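Local coordinates for enterotoxin-like toxin X (Staphylococcus aureus, PDB 5U75), which inhibits phagocytosis and killing by human neutrophils, engaging their surface glycoproteins in a sialic acid-dependent manner, at residues Thr84-Asp96 / Leu137-Ile151. Residues are numbered along the deposited sequence; the frame is centred on the assembly and turned at random.
Sequences TLNKEVVTLKELD and LQKNRENVEINTDDI. With NDG (2-acetamido-2-deoxy-alpha-D-glucopyranose), chain B; SIA (N-acetyl-alpha-neuraminic acid), chain C; GAL (beta-D-galactopyranose), chain D.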
# COMPACT_ATOMS: atom_id res chain seq x y z
N THR A 84 9.13 4.96 4.14
CA THR A 84 10.56 5.22 4.21
C THR A 84 11.26 3.88 4.32
O THR A 84 11.07 3.16 5.30
CB THR A 84 10.91 6.14 5.40
OG1 THR A 84 10.17 7.37 5.30
CG2 THR A 84 12.40 6.46 5.42
N LEU A 85 12.08 3.55 3.31
CA LEU A 85 12.68 2.23 3.18
C LEU A 85 14.18 2.30 2.96
O LEU A 85 14.69 3.29 2.43
CB LEU A 85 12.09 1.48 1.98
CG LEU A 85 10.56 1.39 1.84
CD1 LEU A 85 10.24 0.70 0.53
CD2 LEU A 85 9.97 0.62 3.01
N ASN A 86 14.88 1.23 3.32
CA ASN A 86 16.28 1.08 2.92
C ASN A 86 16.40 0.84 1.42
O ASN A 86 15.52 0.22 0.81
CB ASN A 86 16.95 -0.04 3.71
CG ASN A 86 17.09 0.31 5.18
OD1 ASN A 86 17.05 1.48 5.56
ND2 ASN A 86 17.23 -0.70 6.02
N LYS A 87 17.47 1.40 0.83
CA LYS A 87 17.88 1.10 -0.54
C LYS A 87 18.36 -0.34 -0.62
O LYS A 87 19.40 -0.70 -0.07
CB LYS A 87 18.99 2.04 -1.03
CG LYS A 87 18.51 3.43 -1.38
CD LYS A 87 19.68 4.33 -1.75
CE LYS A 87 19.26 5.78 -1.86
NZ LYS A 87 20.43 6.60 -2.30
N GLU A 88 17.59 -1.19 -1.29
CA GLU A 88 17.94 -2.59 -1.45
C GLU A 88 16.98 -3.24 -2.40
O GLU A 88 15.92 -2.67 -2.69
CB GLU A 88 17.91 -3.36 -0.12
CG GLU A 88 16.56 -3.38 0.56
CD GLU A 88 16.59 -4.02 1.94
OE1 GLU A 88 17.58 -4.69 2.32
OE2 GLU A 88 15.60 -3.87 2.66
N VAL A 89 17.31 -4.46 -2.81
CA VAL A 89 16.39 -5.27 -3.62
C VAL A 89 15.49 -6.02 -2.66
O VAL A 89 15.98 -6.73 -1.76
CB VAL A 89 17.14 -6.19 -4.60
CG1 VAL A 89 16.17 -7.03 -5.41
CG2 VAL A 89 18.01 -5.36 -5.53
N VAL A 90 14.18 -5.82 -2.82
CA VAL A 90 13.14 -6.45 -2.01
C VAL A 90 12.21 -7.21 -2.96
O VAL A 90 12.33 -7.12 -4.18
CB VAL A 90 12.34 -5.43 -1.15
CG1 VAL A 90 13.27 -4.63 -0.24
CG2 VAL A 90 11.50 -4.48 -2.01
N THR A 91 11.29 -7.99 -2.38
CA THR A 91 10.29 -8.69 -3.18
C THR A 91 9.05 -7.83 -3.33
O THR A 91 8.75 -6.94 -2.50
CB THR A 91 9.89 -10.05 -2.59
OG1 THR A 91 9.22 -9.88 -1.35
CG2 THR A 91 11.11 -10.98 -2.42
N LEU A 92 8.30 -8.12 -4.39
CA LEU A 92 6.98 -7.52 -4.57
C LEU A 92 6.03 -7.90 -3.42
O LEU A 92 5.20 -7.09 -3.02
CB LEU A 92 6.40 -7.88 -5.94
CG LEU A 92 5.03 -7.27 -6.29
CD1 LEU A 92 5.03 -5.76 -6.10
CD2 LEU A 92 4.71 -7.65 -7.73
N LYS A 93 6.17 -9.10 -2.84
CA LYS A 93 5.35 -9.44 -1.69
C LYS A 93 5.59 -8.44 -0.57
O LYS A 93 4.65 -7.96 0.06
CB LYS A 93 5.62 -10.87 -1.20
CG LYS A 93 4.71 -11.29 -0.06
CD LYS A 93 5.00 -12.72 0.39
CE LYS A 93 3.96 -13.20 1.38
NZ LYS A 93 4.46 -14.41 2.10
N GLU A 94 6.86 -8.13 -0.34
CA GLU A 94 7.24 -7.19 0.70
C GLU A 94 6.73 -5.77 0.42
O GLU A 94 6.16 -5.12 1.28
CB GLU A 94 8.75 -7.18 0.80
CG GLU A 94 9.29 -6.49 2.01
CD GLU A 94 10.77 -6.73 2.15
OE1 GLU A 94 11.19 -7.87 2.43
OE2 GLU A 94 11.50 -5.74 1.99
N LEU A 95 6.95 -5.29 -0.80
CA LEU A 95 6.56 -3.92 -1.16
C LEU A 95 5.04 -3.75 -1.20
O LEU A 95 4.48 -2.79 -0.65
CB LEU A 95 7.19 -3.57 -2.51
CG LEU A 95 7.26 -2.10 -2.90
CD1 LEU A 95 7.97 -1.28 -1.81
CD2 LEU A 95 7.97 -1.98 -4.25
N ASP A 96 4.36 -4.71 -1.84
CA ASP A 96 2.88 -4.81 -1.76
C ASP A 96 2.38 -4.74 -0.31
O ASP A 96 1.47 -3.98 0.02
CB ASP A 96 2.42 -6.09 -2.48
CG ASP A 96 0.94 -6.36 -2.31
OD1 ASP A 96 0.10 -5.61 -2.88
OD2 ASP A 96 0.63 -7.32 -1.58
N LEU A 137 -2.58 -9.93 -3.36
CA LEU A 137 -1.59 -10.12 -4.41
C LEU A 137 -1.59 -11.58 -4.85
O LEU A 137 -1.61 -12.48 -4.01
CB LEU A 137 -0.19 -9.79 -3.87
CG LEU A 137 1.01 -9.85 -4.81
CD1 LEU A 137 0.95 -8.75 -5.85
CD2 LEU A 137 2.30 -9.77 -4.00
N GLN A 138 -1.51 -11.81 -6.16
CA GLN A 138 -1.46 -13.17 -6.70
C GLN A 138 -0.15 -13.84 -6.26
O GLN A 138 0.93 -13.21 -6.29
CB GLN A 138 -1.57 -13.16 -8.21
CG GLN A 138 -2.90 -12.59 -8.74
CD GLN A 138 -2.78 -11.14 -9.23
OE1 GLN A 138 -2.23 -10.28 -8.54
NE2 GLN A 138 -3.31 -10.87 -10.42
N LYS A 139 -0.24 -15.10 -5.85
CA LYS A 139 0.92 -15.84 -5.31
C LYS A 139 2.08 -15.91 -6.29
O LYS A 139 3.23 -15.80 -5.87
CB LYS A 139 0.51 -17.26 -4.86
N ASN A 140 1.81 -16.03 -7.59
CA ASN A 140 2.87 -16.09 -8.60
C ASN A 140 3.71 -14.79 -8.77
O ASN A 140 4.71 -14.79 -9.49
CB ASN A 140 2.36 -16.63 -9.96
CG ASN A 140 1.49 -15.64 -10.73
OD1 ASN A 140 1.41 -14.46 -10.41
ND2 ASN A 140 0.85 -16.13 -11.81
N ARG A 141 3.27 -13.71 -8.13
CA ARG A 141 3.98 -12.42 -8.17
C ARG A 141 4.85 -12.16 -6.94
O ARG A 141 5.58 -11.17 -6.93
CB ARG A 141 2.95 -11.28 -8.26
CG ARG A 141 1.97 -11.46 -9.41
CD ARG A 141 0.91 -10.37 -9.43
NE ARG A 141 1.50 -9.05 -9.68
CZ ARG A 141 0.85 -7.89 -9.50
NH1 ARG A 141 -0.42 -7.87 -9.09
NH2 ARG A 141 1.48 -6.74 -9.72
N GLU A 142 4.77 -13.02 -5.93
CA GLU A 142 5.41 -12.75 -4.64
C GLU A 142 6.91 -12.55 -4.70
O GLU A 142 7.44 -11.77 -3.92
CB GLU A 142 5.10 -13.85 -3.65
CG GLU A 142 3.66 -13.81 -3.19
CD GLU A 142 3.29 -14.94 -2.26
OE1 GLU A 142 4.18 -15.75 -1.90
OE2 GLU A 142 2.12 -15.01 -1.88
N ASN A 143 7.58 -13.25 -5.61
CA ASN A 143 9.06 -13.26 -5.64
C ASN A 143 9.72 -12.32 -6.64
O ASN A 143 10.94 -12.35 -6.81
CB ASN A 143 9.53 -14.70 -5.86
CG ASN A 143 9.03 -15.64 -4.77
OD1 ASN A 143 9.07 -15.30 -3.59
ND2 ASN A 143 8.55 -16.80 -5.16
N VAL A 144 8.93 -11.47 -7.30
CA VAL A 144 9.45 -10.51 -8.27
C VAL A 144 10.35 -9.54 -7.51
O VAL A 144 9.97 -9.06 -6.45
CB VAL A 144 8.30 -9.75 -8.98
CG1 VAL A 144 8.81 -8.58 -9.82
CG2 VAL A 144 7.50 -10.72 -9.86
N GLU A 145 11.53 -9.29 -8.05
CA GLU A 145 12.56 -8.52 -7.36
C GLU A 145 12.56 -7.07 -7.82
O GLU A 145 12.58 -6.79 -9.02
CB GLU A 145 13.93 -9.18 -7.56
CG GLU A 145 14.05 -10.52 -6.84
CD GLU A 145 15.41 -11.19 -7.00
OE1 GLU A 145 16.33 -10.61 -7.59
OE2 GLU A 145 15.56 -12.33 -6.50
N ILE A 146 12.52 -6.16 -6.85
CA ILE A 146 12.41 -4.72 -7.09
C ILE A 146 13.43 -3.99 -6.21
O ILE A 146 13.45 -4.14 -4.98
CB ILE A 146 10.99 -4.22 -6.72
CG1 ILE A 146 9.94 -4.88 -7.64
CG2 ILE A 146 10.91 -2.69 -6.80
CD1 ILE A 146 8.51 -4.69 -7.21
N ASN A 147 14.27 -3.17 -6.85
CA ASN A 147 15.18 -2.30 -6.13
C ASN A 147 14.37 -1.11 -5.67
O ASN A 147 13.77 -0.40 -6.50
CB ASN A 147 16.35 -1.89 -7.02
CG ASN A 147 17.45 -1.17 -6.25
OD1 ASN A 147 17.19 -0.38 -5.35
ND2 ASN A 147 18.69 -1.43 -6.63
N THR A 148 14.32 -0.87 -4.37
CA THR A 148 13.51 0.25 -3.83
C THR A 148 13.97 1.61 -4.37
O THR A 148 13.21 2.55 -4.40
CB THR A 148 13.54 0.30 -2.28
OG1 THR A 148 14.89 0.42 -1.85
CG2 THR A 148 12.95 -0.95 -1.69
N ASP A 149 15.24 1.71 -4.78
CA ASP A 149 15.76 2.93 -5.39
C ASP A 149 15.27 3.14 -6.85
O ASP A 149 15.54 4.19 -7.45
CB ASP A 149 17.29 2.91 -5.33
CG ASP A 149 17.91 4.23 -5.73
OD1 ASP A 149 17.51 5.26 -5.18
OD2 ASP A 149 18.77 4.23 -6.64
N ASP A 150 14.54 2.16 -7.39
CA ASP A 150 13.92 2.28 -8.71
C ASP A 150 12.53 2.89 -8.65
O ASP A 150 11.96 3.20 -9.70
CB ASP A 150 13.82 0.89 -9.37
CG ASP A 150 13.46 0.96 -10.86
OD1 ASP A 150 13.99 1.86 -11.55
OD2 ASP A 150 12.63 0.12 -11.32
N ILE A 151 11.97 3.06 -7.45
CA ILE A 151 10.58 3.48 -7.31
C ILE A 151 10.48 4.99 -7.35
O ILE A 151 11.17 5.69 -6.60
CB ILE A 151 9.96 2.95 -6.02
CG1 ILE A 151 10.06 1.43 -6.01
CG2 ILE A 151 8.52 3.42 -5.90
CD1 ILE A 151 9.79 0.82 -4.66
C1 NDG B . -2.06 -14.78 -13.33
C2 NDG B . -3.11 -13.74 -12.97
C3 NDG B . -2.95 -12.51 -13.85
C4 NDG B . -1.54 -11.95 -13.60
C5 NDG B . -0.49 -13.04 -13.88
C6 NDG B . 0.91 -12.58 -13.49
C7 NDG B . -5.35 -14.23 -12.05
C8 NDG B . -6.68 -14.86 -12.33
O5 NDG B . -0.77 -14.21 -13.11
O3 NDG B . -3.96 -11.54 -13.54
O4 NDG B . -1.28 -10.84 -14.44
O6 NDG B . 0.89 -12.33 -12.08
O7 NDG B . -5.12 -13.69 -10.98
N2 NDG B . -4.46 -14.31 -13.05
O1 NDG B . -2.17 -15.13 -14.71
C1 SIA C . 1.35 -4.76 -14.00
C2 SIA C . 1.75 -5.75 -15.10
C3 SIA C . 2.24 -5.05 -16.38
C4 SIA C . 3.57 -4.35 -16.16
C5 SIA C . 4.63 -5.28 -15.55
C6 SIA C . 4.05 -5.96 -14.32
C7 SIA C . 4.90 -7.02 -13.62
C8 SIA C . 4.11 -7.72 -12.51
C9 SIA C . 5.03 -8.49 -11.58
C10 SIA C . 7.05 -5.05 -15.26
C11 SIA C . 8.17 -4.16 -14.86
N5 SIA C . 5.82 -4.51 -15.20
O1A SIA C . 0.81 -3.69 -14.33
O1B SIA C . 1.54 -5.08 -12.79
O4 SIA C . 4.11 -3.82 -17.36
O6 SIA C . 2.82 -6.61 -14.63
O7 SIA C . 5.43 -7.97 -14.57
O8 SIA C . 3.41 -6.77 -11.71
O9 SIA C . 4.25 -9.40 -10.82
O10 SIA C . 7.26 -6.22 -15.60
C1 GAL D . -0.85 -9.65 -13.78
C2 GAL D . -0.24 -8.77 -14.86
C3 GAL D . 0.11 -7.39 -14.29
C4 GAL D . -1.13 -6.80 -13.63
C5 GAL D . -1.70 -7.74 -12.57
C6 GAL D . -2.95 -7.13 -11.95
O2 GAL D . 0.91 -9.38 -15.43
O3 GAL D . 0.60 -6.56 -15.36
O4 GAL D . -2.09 -6.51 -14.64
O5 GAL D . -1.98 -9.02 -13.15
O6 GAL D . -3.51 -7.97 -10.93
O HOH W 1 21.01 5.50 -4.95
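Val90 and Ile146 form the hydrogen-bonded pair at the middle of a short antiparallel ladder between strands 89-91 and 145-147, their backbones exchanging N-H...O bonds at 174° and 170°. Leu92 N to Val144 O (2.8 Å) and Lys93 N to Glu142 O (3.1 Å) carry the pairing into the first turn of helix 92-104, whose N-cap is Thr91: its OG1 accepts from Glu94 N. At the other end Thr148 makes two bonds to the link between strands 75-86 and 89-91, N-H to Glu88 O and hydroxyl to Asn86 O (2.7 Å); with OG1 between backbone N and carbonyl carbon (chi1 58°), CG2 is left to meet Val90 CG2 and Leu85 CD1. On the sheet face carrying Val90 and Ile146, the side chains of Leu92 and Ile146 cross at a slant, CD1 to CD1 at 3.8 Å, and Leu95 CD2 packs on Ile146 CG2, the side chains about at right angles. Lys93 and Glu142 run alongside each other, alkyl chains in contact, but Lys93 NZ stays 4.2 Å from Glu142 OE1, beyond a salt bridge. Leu92 CD2 also reaches the glycan, 3.6 Å from sialic acid O9. Arg141 gives NE to that O9 and NH2 to O8 of the same sialic acid (2.8 Å), while Gln138 OE1 takes NH1 within the guanidinium plane; galactose C5 and Leu137 CD1 lie over opposite faces, both offset toward the rim. Within the beta-grasp domain, the ladder ties helix 92-104 to the assigned sialic acid-binding motif, lining the V-shaped sialyl Lewis X site.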